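Long-range contacts in Per a 4 allergen (Periplaneta americana, PDB 3EBW), which is a cockroach allergen of the lipocalin family, which probably binds a small hydrophobic ligand inside its beta barrel: residues V19-E24 / Y41-L46; E24-P29 / Y121-H126. All coordinates share one frame; numbering follows the deposited sequence.

Strand 20-27 carries both contacts and sits between its two partners in the lipocalin barrel. Its first half pairs with 41-46 (interaction 1), its second half with 121-126 (interaction 2), and the centres of the two lie about 13 Å apart. Glu24 belongs to both: its side chain comes within about 3 Å of a bound polyether, probably from the crystallisation liquor, which may nevertheless mark the lipocalin pocket. Where the contacts meet, Tyr23 N lies 2.5 Å from Ser125 O, a probable hydrogen bond that carries the pairing with 119-125 back into interaction 1. The ring of His126 also meets that of Trp22 there.

Interaction 1: residues V19-E24 / Y41-L46; sequences VGTWYE and YDKYTL
Four aromatic rings flank this antiparallel ladder, two on each face of the sheet. On the face of Thr21, Tyr23, Tyr41 and Lys43, the methyl CG2 of Thr21 lies over one face of the Tyr41 ring and sits 3.8 Å above the plane of the Tyr23 ring, toward its rim. The two tyrosines run side by side, pointing the same way, their planes 74° apart. Tyr41 has its CG in the crowded position between backbone N and carbonyl carbon (chi1 67°), and Tyr23 CE1 comes within 3.5 Å of Tyr41 CD1. The other face carries Trp22 and Tyr44, which cross at about a right angle; Tyr44 CD2 reaches the indole edge 4.1 Å from Trp22 CD1. Tyr18 stacks on the indole, meets Tyr44 edge-to-face and takes the Trp22 NE1 hydrogen bond on its carbonyl O; Gly20 O lies at the edge of the Tyr44 ring. Between the two faces, Gly20 and Tyr44 exchange two nearly straight backbone bonds, and Trp22 and Asp42 two more. Strand 40-46 is paired on its other side with strand 52-59, whose Ile52 and Val54 touch Tyr44, and strand 20-27 pairs along its other edge with strand 119-125, Tyr23 bonding to Ser125.

Interaction 2: residues E24-P29 / Y121-H126; sequences ELFRTP and YWIASH
A classic beta bulge interrupts this antiparallel pairing in the lipocalin barrel: Leu25 and Phe26 both face Ile123. Leu25 N bonds to Ile123 O at 3.0 Å, and Phe26 N reaches the same oxygen in a weak bond. The helical backbone of Leu25 (psi -30°) among extended neighbours accommodates the extra residue. Within the bulge, Ile123 N returns a bond to Phe26 O from above the carbonyl plane.

Outward along Arg27, CB packs 3.7 Å from Trp122 CD1, and CG takes the crowded position between backbone N and carbonyl carbon (chi1 70°), which already turns the chain away from 121-126; a bend at chi3 then sets the direction of the guanidinium. NE makes at most a long, weak ion pair with Glu24 OE1, whose place is less certain, NH1 a salt bridge with Glu153, and NH2 a hydrogen bond with Phe36 O. On the opposite face, Phe26 CB meets Ile123 CB at 3.9 Å, with Lys135 and Val138 of helix 132-142 packing on these side chains. Thr28 closes the pairing: its N bonds to Tyr121 O nearly along the C=O axis, and its OG1 accepts Tyr121 N at 3.0 Å, the N-H pointing almost straight at the oxygen (169°).

Interaction 1: residues V19-E24 / Y41-L46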
loop_
_atom_site.group_PDB
_atom_site.type_symbol
_atom_site.label_atom_id
_atom_site.label_comp_id
_atom_site.label_asym_id
_atom_site.label_seq_id
_atom_site.Cartn_x
_atom_site.Cartn_y
_atom_site.Cartn_z
ATOM N N VAL A 19 8.322 -24.769 11.415
ATOM C CA VAL A 19 7.076 -25.512 11.385
ATOM C C VAL A 19 6.025 -24.765 12.197
ATOM O O VAL A 19 6.360 -23.982 13.083
ATOM C CB VAL A 19 7.287 -26.954 11.947
ATOM C CG1 VAL A 19 6.053 -27.426 12.710
ATOM C CG2 VAL A 19 7.579 -27.920 10.791
ATOM N N GLY A 20 4.756 -24.990 11.878
ATOM C CA GLY A 20 3.705 -24.320 12.616
ATOM C C GLY A 20 2.801 -23.359 11.849
ATOM O O GLY A 20 2.750 -23.362 10.615
ATOM N N THR A 21 2.072 -22.537 12.607
ATOM C CA THR A 21 1.129 -21.575 12.049
ATOM C C THR A 21 1.558 -20.148 12.296
ATOM O O THR A 21 1.610 -19.687 13.435
ATOM C CB THR A 21 -0.268 -21.773 12.643
ATOM O OG1 THR A 21 -0.763 -23.057 12.245
ATOM C CG2 THR A 21 -1.224 -20.695 12.146
ATOM N N TRP A 22 1.870 -19.455 11.208
ATOM C CA TRP A 22 2.287 -18.075 11.302
ATOM C C TRP A 22 1.208 -17.126 10.777
ATOM O O TRP A 22 0.806 -17.204 9.619
ATOM C CB TRP A 22 3.578 -17.864 10.519
ATOM C CG TRP A 22 4.762 -18.554 11.077
ATOM C CD1 TRP A 22 5.213 -19.801 10.751
ATOM C CD2 TRP A 22 5.649 -18.059 12.091
ATOM N NE1 TRP A 22 6.325 -20.112 11.497
ATOM C CE2 TRP A 22 6.615 -19.063 12.326
ATOM C CE3 TRP A 22 5.725 -16.863 12.823
ATOM C CZ2 TRP A 22 7.635 -18.916 13.264
ATOM C CZ3 TRP A 22 6.745 -16.716 13.763
ATOM C CH2 TRP A 22 7.687 -17.740 13.971
ATOM N N TYR A 23 0.728 -16.240 11.639
ATOM C CA TYR A 23 -0.275 -15.269 11.221
ATOM C C TYR A 23 0.418 -14.039 10.625
ATOM O O TYR A 23 1.411 -13.542 11.162
ATOM C CB TYR A 23 -1.158 -14.844 12.408
ATOM C CG TYR A 23 -1.983 -15.971 12.991
ATOM C CD1 TYR A 23 -2.945 -16.631 12.233
ATOM C CD2 TYR A 23 -1.761 -16.414 14.292
ATOM C CE1 TYR A 23 -3.650 -17.707 12.764
ATOM C CE2 TYR A 23 -2.463 -17.489 14.825
ATOM C CZ TYR A 23 -3.392 -18.124 14.062
ATOM O OH TYR A 23 -4.041 -19.196 14.605
ATOM N N GLU A 24 -0.097 -13.565 9.500
ATOM C CA GLU A 24 0.483 -12.394 8.856
ATOM C C GLU A 24 -0.072 -11.146 9.547
ATOM O O GLU A 24 -1.228 -10.807 9.369
ATOM C CB GLU A 24 0.139 -12.399 7.367
ATOM C CG GLU A 24 0.662 -11.214 6.601
ATOM C CD GLU A 24 0.691 -11.474 5.103
ATOM O OE1 GLU A 24 0.811 -10.503 4.330
ATOM O OE2 GLU A 24 0.599 -12.657 4.695
ATOM N N TYR A 41 -2.904 -16.477 7.207
ATOM C CA TYR A 41 -1.826 -17.185 7.865
ATOM C C TYR A 41 -1.271 -18.290 6.976
ATOM O O TYR A 41 -1.932 -18.758 6.064
ATOM C CB TYR A 41 -2.330 -17.770 9.187
ATOM C CG TYR A 41 -3.350 -18.868 9.019
ATOM C CD1 TYR A 41 -4.603 -18.786 9.618
ATOM C CD2 TYR A 41 -3.063 -19.987 8.252
ATOM C CE1 TYR A 41 -5.535 -19.795 9.448
ATOM C CE2 TYR A 41 -3.977 -20.983 8.073
ATOM C CZ TYR A 41 -5.207 -20.886 8.667
ATOM O OH TYR A 41 -6.094 -21.900 8.459
ATOM N N ASP A 42 -0.034 -18.680 7.228
ATOM C CA ASP A 42 0.591 -19.778 6.491
ATOM C C ASP A 42 0.866 -20.868 7.539
ATOM O O ASP A 42 1.258 -20.561 8.673
ATOM C CB ASP A 42 1.894 -19.314 5.825
ATOM C CG ASP A 42 1.655 -18.469 4.583
ATOM O OD1 ASP A 42 1.629 -19.021 3.466
ATOM O OD2 ASP A 42 1.488 -17.245 4.720
ATOM N N LYS A 43 0.610 -22.122 7.182
ATOM C CA LYS A 43 0.856 -23.231 8.105
ATOM C C LYS A 43 1.905 -24.147 7.529
ATOM O O LYS A 43 1.779 -24.592 6.374
ATOM C CB LYS A 43 -0.405 -24.049 8.365
ATOM C CG LYS A 43 -0.112 -25.349 9.087
ATOM C CD LYS A 43 -1.066 -25.604 10.248
ATOM C CE LYS A 43 -2.447 -26.073 9.793
ATOM N NZ LYS A 43 -3.426 -26.095 10.930
ATOM N N TYR A 44 2.948 -24.403 8.324
ATOM C CA TYR A 44 4.043 -25.288 7.915
ATOM C C TYR A 44 3.957 -26.604 8.683
ATOM O O TYR A 44 3.869 -26.646 9.911
ATOM C CB TYR A 44 5.392 -24.612 8.120
ATOM C CG TYR A 44 5.629 -23.508 7.135
ATOM C CD1 TYR A 44 6.350 -23.727 5.965
ATOM C CD2 TYR A 44 5.161 -22.216 7.389
ATOM C CE1 TYR A 44 6.614 -22.671 5.073
ATOM C CE2 TYR A 44 5.419 -21.170 6.517
ATOM C CZ TYR A 44 6.149 -21.402 5.372
ATOM O OH TYR A 44 6.471 -20.351 4.570
ATOM N N THR A 45 3.980 -27.674 7.906
ATOM C CA THR A 45 3.839 -29.025 8.397
ATOM C C THR A 45 4.928 -29.906 7.828
ATOM O O THR A 45 5.211 -29.862 6.623
ATOM C CB THR A 45 2.486 -29.542 7.947
ATOM O OG1 THR A 45 1.474 -28.868 8.704
ATOM C CG2 THR A 45 2.386 -31.036 8.070
ATOM N N LEU A 46 5.550 -30.693 8.702
ATOM C CA LEU A 46 6.607 -31.619 8.304
ATOM C C LEU A 46 6.054 -33.042 8.134
ATOM O O LEU A 46 5.689 -33.688 9.106
ATOM C CB LEU A 46 7.712 -31.615 9.359
ATOM C CG LEU A 46 8.668 -32.810 9.316
ATOM C CD1 LEU A 46 9.457 -32.886 7.995
ATOM C CD2 LEU A 46 9.600 -32.684 10.505
#

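Interaction 2: residues E24-P29 / Y121-H126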
loop_
_atom_site.group_PDB
_atom_site.type_symbol
_atom_site.label_atom_id
_atom_site.label_comp_id
_atom_site.label_asym_id
_atom_site.label_seq_id
_atom_site.Cartn_x
_atom_site.Cartn_y
_atom_site.Cartn_z
ATOM N N GLU A 24 -0.097 -13.565 9.500
ATOM C CA GLU A 24 0.483 -12.394 8.856
ATOM C C GLU A 24 -0.072 -11.146 9.547
ATOM O O GLU A 24 -1.228 -10.807 9.369
ATOM C CB GLU A 24 0.139 -12.399 7.367
ATOM C CG GLU A 24 0.662 -11.214 6.601
ATOM C CD GLU A 24 0.691 -11.474 5.103
ATOM O OE1 GLU A 24 0.811 -10.503 4.330
ATOM O OE2 GLU A 24 0.599 -12.657 4.695
ATOM N N LEU A 25 0.746 -10.478 10.352
ATOM C CA LEU A 25 0.273 -9.308 11.072
ATOM C C LEU A 25 0.471 -7.965 10.391
ATOM O O LEU A 25 -0.305 -7.042 10.619
ATOM C CB LEU A 25 0.878 -9.289 12.461
ATOM C CG LEU A 25 0.586 -10.582 13.221
ATOM C CD1 LEU A 25 0.997 -10.416 14.702
ATOM C CD2 LEU A 25 -0.892 -10.951 13.070
ATOM N N PHE A 26 1.514 -7.839 9.579
ATOM C CA PHE A 26 1.751 -6.613 8.831
ATOM C C PHE A 26 2.298 -7.055 7.496
ATOM O O PHE A 26 2.838 -8.151 7.393
ATOM C CB PHE A 26 2.766 -5.723 9.526
ATOM C CG PHE A 26 2.371 -5.334 10.895
ATOM C CD1 PHE A 26 2.429 -6.249 11.926
ATOM C CD2 PHE A 26 1.928 -4.053 11.162
ATOM C CE1 PHE A 26 2.052 -5.888 13.213
ATOM C CE2 PHE A 26 1.550 -3.682 12.437
ATOM C CZ PHE A 26 1.608 -4.594 13.466
ATOM N N ARG A 27 2.161 -6.218 6.478
ATOM C CA ARG A 27 2.655 -6.563 5.156
ATOM C C ARG A 27 2.855 -5.305 4.338
ATOM O O ARG A 27 2.216 -4.286 4.591
ATOM C CB ARG A 27 1.650 -7.442 4.413
ATOM C CG ARG A 27 0.387 -6.678 4.016
ATOM C CD ARG A 27 -0.465 -7.388 2.988
ATOM N NE ARG A 27 -1.579 -8.115 3.595
ATOM C CZ ARG A 27 -2.855 -7.971 3.242
ATOM N NH1 ARG A 27 -3.202 -7.124 2.280
ATOM N NH2 ARG A 27 -3.791 -8.674 3.859
ATOM N N THR A 28 3.743 -5.377 3.358
ATOM C CA THR A 28 3.962 -4.260 2.465
ATOM C C THR A 28 2.687 -4.262 1.642
ATOM O O THR A 28 2.310 -5.301 1.100
ATOM C CB THR A 28 5.151 -4.520 1.517
ATOM O OG1 THR A 28 6.378 -4.288 2.213
ATOM C CG2 THR A 28 5.069 -3.625 0.277
ATOM N N PRO A 29 1.994 -3.118 1.552
ATOM C CA PRO A 29 0.749 -2.969 0.788
ATOM C C PRO A 29 1.014 -3.351 -0.656
ATOM O O PRO A 29 2.047 -2.994 -1.188
ATOM C CB PRO A 29 0.452 -1.480 0.903
ATOM C CG PRO A 29 1.090 -1.090 2.178
ATOM C CD PRO A 29 2.387 -1.842 2.164
ATOM N N TYR A 121 7.596 -7.037 2.112
ATOM C CA TYR A 121 7.949 -7.607 3.422
ATOM C C TYR A 121 6.692 -8.112 4.109
ATOM O O TYR A 121 5.648 -7.498 3.998
ATOM C CB TYR A 121 8.651 -6.584 4.328
ATOM C CG TYR A 121 10.023 -6.196 3.838
ATOM C CD1 TYR A 121 11.164 -6.559 4.549
ATOM C CD2 TYR A 121 10.177 -5.495 2.649
ATOM C CE1 TYR A 121 12.415 -6.233 4.099
ATOM C CE2 TYR A 121 11.420 -5.167 2.185
ATOM C CZ TYR A 121 12.547 -5.534 2.915
ATOM O OH TYR A 121 13.799 -5.159 2.480
ATOM N N TRP A 122 6.804 -9.246 4.797
ATOM C CA TRP A 122 5.683 -9.847 5.509
ATOM C C TRP A 122 6.135 -10.095 6.947
ATOM O O TRP A 122 7.100 -10.808 7.195
ATOM C CB TRP A 122 5.268 -11.148 4.816
ATOM C CG TRP A 122 4.654 -10.953 3.438
ATOM C CD1 TRP A 122 3.397 -10.492 3.165
ATOM C CD2 TRP A 122 5.261 -11.219 2.153
ATOM N NE1 TRP A 122 3.177 -10.453 1.792
ATOM C CE2 TRP A 122 4.305 -10.892 1.155
ATOM C CE3 TRP A 122 6.508 -11.694 1.752
ATOM C CZ2 TRP A 122 4.559 -11.029 -0.206
ATOM C CZ3 TRP A 122 6.757 -11.824 0.378
ATOM C CH2 TRP A 122 5.782 -11.489 -0.578
ATOM N N ILE A 123 5.465 -9.465 7.899
ATOM C CA ILE A 123 5.831 -9.627 9.304
ATOM C C ILE A 123 4.847 -10.651 9.832
ATOM O O ILE A 123 3.646 -10.503 9.640
ATOM C CB ILE A 123 5.725 -8.255 10.071
ATOM C CG1 ILE A 123 6.864 -7.311 9.646
ATOM C CG2 ILE A 123 5.861 -8.467 11.556
ATOM C CD1 ILE A 123 6.883 -6.968 8.180
ATOM N N ALA A 124 5.351 -11.701 10.476
ATOM C CA ALA A 124 4.483 -12.784 10.962
ATOM C C ALA A 124 4.649 -13.220 12.423
ATOM O O ALA A 124 5.630 -12.907 13.074
ATOM C CB ALA A 124 4.642 -13.997 10.034
ATOM N N SER A 125 3.675 -13.959 12.935
ATOM C CA SER A 125 3.750 -14.406 14.313
ATOM C C SER A 125 2.902 -15.637 14.595
ATOM O O SER A 125 2.012 -15.991 13.807
ATOM C CB SER A 125 3.321 -13.276 15.244
ATOM O OG SER A 125 3.290 -13.719 16.587
ATOM N N HIS A 126 3.190 -16.295 15.721
ATOM C CA HIS A 126 2.435 -17.480 16.127
ATOM C C HIS A 126 1.194 -16.995 16.858
ATOM O O HIS A 126 0.154 -17.644 16.845
ATOM C CB HIS A 126 3.279 -18.378 17.034
ATOM C CG HIS A 126 4.229 -19.262 16.287
ATOM N ND1 HIS A 126 3.803 -20.223 15.397
ATOM C CD2 HIS A 126 5.583 -19.315 16.283
ATOM C CE1 HIS A 126 4.854 -20.831 14.873
ATOM N NE2 HIS A 126 5.944 -20.299 15.393
#